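Local coordinates for sensor protein CzcS (Pseudomonas aeruginosa, PDB 5GPO), which senses zinc through its periplasmic domain and, as a two-component histidine kinase of the inner membrane, signals metal detoxification and antibiotic resistance, at the interface of chains A and B. Coordinates in Å, arbitrary orientation; residue numbers count along the deposited sequence, not the author numbering. Chains: chain A/B, Sensor protein CzcS.

The interface of chains A and B. Residues chain A 53, 55, 65, 67, 114; chain B 24, 34, 37-38, 41.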
ATOM      1  N   LEU A  53       7.718   5.385   1.205  1.00 15.15           N
ATOM      2  CA  LEU A  53       7.842   6.181   2.419  1.00 18.81           C
ATOM      3  C   LEU A  53       9.253   6.056   2.974  1.00 18.25           C
ATOM      4  O   LEU A  53       9.741   4.940   3.226  1.00 17.37           O
ATOM      5  CB  LEU A  53       6.811   5.731   3.466  1.00 19.11           C
ATOM      6  CG  LEU A  53       6.773   6.412   4.837  1.00 20.81           C
ATOM      7  CD1 LEU A  53       6.284   7.832   4.703  1.00 17.39           C
ATOM      8  CD2 LEU A  53       5.855   5.627   5.782  1.00 17.88           C
ATOM      9  N   ILE A  55      11.714   7.539   6.147  1.00 20.40           N
ATOM     10  CA  ILE A  55      11.805   8.223   7.439  1.00 17.45           C
ATOM     11  C   ILE A  55      13.273   8.523   7.684  1.00 24.61           C
ATOM     12  O   ILE A  55      14.087   7.597   7.753  1.00 20.24           O
ATOM     13  CB  ILE A  55      11.250   7.370   8.585  1.00 15.89           C
ATOM     14  CG1 ILE A  55       9.828   6.914   8.275  1.00 27.32           C
ATOM     15  CG2 ILE A  55      11.316   8.134   9.909  1.00 18.35           C
ATOM     16  CD1 ILE A  55       8.885   8.040   8.048  1.00 24.80           C
ATOM     17  N   MET A  65      14.118   4.414   8.225  1.00 23.98           N
ATOM     18  CA  MET A  65      13.234   3.383   7.700  1.00 23.70           C
ATOM     19  C   MET A  65      12.805   3.773   6.295  1.00 21.62           C
ATOM     20  O   MET A  65      12.770   4.960   5.940  1.00 27.04           O
ATOM     21  CB  MET A  65      11.986   3.181   8.562  1.00 24.75           C
ATOM     22  CG  MET A  65      12.109   3.636   9.993  1.00 37.27           C
ATOM     23  SD  MET A  65      10.538   3.555  10.831  1.00 43.72           S
ATOM     24  CE  MET A  65      10.856   4.522  12.306  1.00 43.87           C
ATOM     25  N   PHE A  67       9.990   2.170   3.222  1.00 23.37           N
ATOM     26  CA  PHE A  67       8.950   1.190   2.920  1.00 22.04           C
ATOM     27  C   PHE A  67       8.345   1.460   1.549  1.00 25.77           C
ATOM     28  O   PHE A  67       8.280   2.602   1.093  1.00 20.16           O
ATOM     29  CB  PHE A  67       7.774   1.206   3.936  1.00 27.29           C
ATOM     30  CG  PHE A  67       8.154   1.541   5.356  1.00 38.62           C
ATOM     31  CD1 PHE A  67       8.253   2.866   5.776  1.00 31.16           C
ATOM     32  CD2 PHE A  67       8.322   0.534   6.299  1.00 42.78           C
ATOM     33  CE1 PHE A  67       8.569   3.175   7.090  1.00 32.49           C
ATOM     34  CE2 PHE A  67       8.642   0.839   7.615  1.00 40.05           C
ATOM     35  CZ  PHE A  67       8.763   2.164   8.008  1.00 30.42           C
ATOM     36  N   MET A 114       7.916  11.789  16.830  1.00 42.06           N
ATOM     37  CA  MET A 114       7.465  10.552  17.443  1.00 46.25           C
ATOM     38  C   MET A 114       6.996  10.821  18.868  1.00 39.82           C
ATOM     39  O   MET A 114       7.083  11.940  19.385  1.00 40.49           O
ATOM     40  CB  MET A 114       8.570   9.507  17.437  1.00 40.37           C
ATOM     41  CG  MET A 114       9.229   9.415  16.109  1.00 32.56           C
ATOM     42  SD  MET A 114      10.238   7.957  15.946  1.00 47.37           S
ATOM     43  CE  MET A 114       9.772   7.463  14.280  1.00 30.35           C
TER
ATOM     44  N   LEU B  24       1.497   8.159  13.707  1.00 19.44           N
ATOM     45  CA  LEU B  24       2.672   8.377  14.546  1.00 21.79           C
ATOM     46  C   LEU B  24       2.344   9.158  15.809  1.00 28.08           C
ATOM     47  O   LEU B  24       2.873   8.857  16.885  1.00 24.57           O
ATOM     48  CB  LEU B  24       3.751   9.136  13.767  1.00 26.59           C
ATOM     49  CG  LEU B  24       4.774   8.385  12.910  1.00 33.54           C
ATOM     50  CD1 LEU B  24       5.703   9.368  12.230  1.00 31.31           C
ATOM     51  CD2 LEU B  24       5.582   7.397  13.747  1.00 37.52           C
ATOM     52  N   PRO B  34      11.442   1.842  18.763  1.00 45.45           N
ATOM     53  CA  PRO B  34      11.591   2.220  17.345  1.00 40.71           C
ATOM     54  C   PRO B  34      11.183   1.143  16.351  1.00 36.84           C
ATOM     55  O   PRO B  34      10.638   1.475  15.292  1.00 46.99           O
ATOM     56  CB  PRO B  34      13.084   2.553  17.235  1.00 41.92           C
ATOM     57  CG  PRO B  34      13.466   2.984  18.609  1.00 41.30           C
ATOM     58  CD  PRO B  34      12.666   2.115  19.539  1.00 51.15           C
ATOM     59  N   GLN B  37       7.545   1.343  15.938  1.00 42.92           N
ATOM     60  CA  GLN B  37       7.104   2.474  15.124  1.00 41.55           C
ATOM     61  C   GLN B  37       7.142   2.132  13.638  1.00 37.05           C
ATOM     62  O   GLN B  37       6.195   2.438  12.902  1.00 33.60           O
ATOM     63  CB  GLN B  37       7.968   3.703  15.422  1.00 32.70           C
ATOM     64  CG  GLN B  37       8.011   4.057  16.905  1.00 32.49           C
ATOM     65  CD  GLN B  37       7.235   5.319  17.254  1.00 33.27           C
ATOM     66  OE1 GLN B  37       7.339   6.334  16.570  1.00 46.92           O
ATOM     67  NE2 GLN B  37       6.470   5.264  18.339  1.00 34.54           N
ATOM     68  N   ALA B  38       8.230   1.500  13.177  1.00 33.71           N
ATOM     69  CA  ALA B  38       8.309   1.078  11.781  1.00 34.96           C
ATOM     70  C   ALA B  38       7.108   0.229  11.389  1.00 32.54           C
ATOM     71  O   ALA B  38       6.550   0.386  10.294  1.00 25.62           O
ATOM     72  CB  ALA B  38       9.604   0.300  11.542  1.00 40.03           C
ATOM     73  N   LEU B  41       3.868   2.340  10.852  1.00 24.34           N
ATOM     74  CA  LEU B  41       3.883   3.098   9.603  1.00 28.97           C
ATOM     75  C   LEU B  41       3.657   2.188   8.403  1.00 23.85           C
ATOM     76  O   LEU B  41       2.926   2.543   7.466  1.00 25.15           O
ATOM     77  CB  LEU B  41       5.208   3.834   9.461  1.00 31.64           C
ATOM     78  CG  LEU B  41       5.383   4.929  10.495  1.00 24.81           C
ATOM     79  CD1 LEU B  41       6.783   5.536  10.389  1.00 33.73           C
ATOM     80  CD2 LEU B  41       4.304   5.956  10.257  1.00 26.64           C
TER
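Beyond CG the chain of A:Met65 is extended (chi2 172°), which carries its sulphur out from the strand to the helix of the partner. There SD lies 3.5 Å from CB of B:Ala38. Alanine suits this helix face because its lone methyl lets thioether and ring near the backbone. The ring of A:Phe67, with CG anti to its carbonyl carbon, brings its far end to the same residue, the main-chain O of B:Ala38 standing above the ring plane, off to the CE2-CZ side and 3.4 Å from CE2. One turn further on, B:Leu41 holds CG anti to the carbonyl carbon (chi1 -67°), its CB crossed by the ring. Its CD1 meets CG1 of A:Ile55 tip to tip at 4.0 Å, whereas A:Leu53 crosses at about a right angle, CD2 of A:Leu53 being 4.1 Å from CB of B:Leu41. Branched aliphatic chains fill such a junction without polar partners. At the start of the helix, A:Met114, bent at chi3 (137°), crosses B:Gln37 obliquely and wraps its flexible thioether around the amide oxygen, SD to OE1 3.4 Å. No hydrogen bond or salt bridge spans this patch, so van der Waals packing, mostly apolar but including that oxygen, carries it. Strands 51-57 and 63-68 of chain A, with A:Met114 just after strand 104-113, receive helix 34-47 of chain B, B:Leu24 of helix 7-25 lying alongside; the two-fold repeats this packing in a dimer that may be the signalling form.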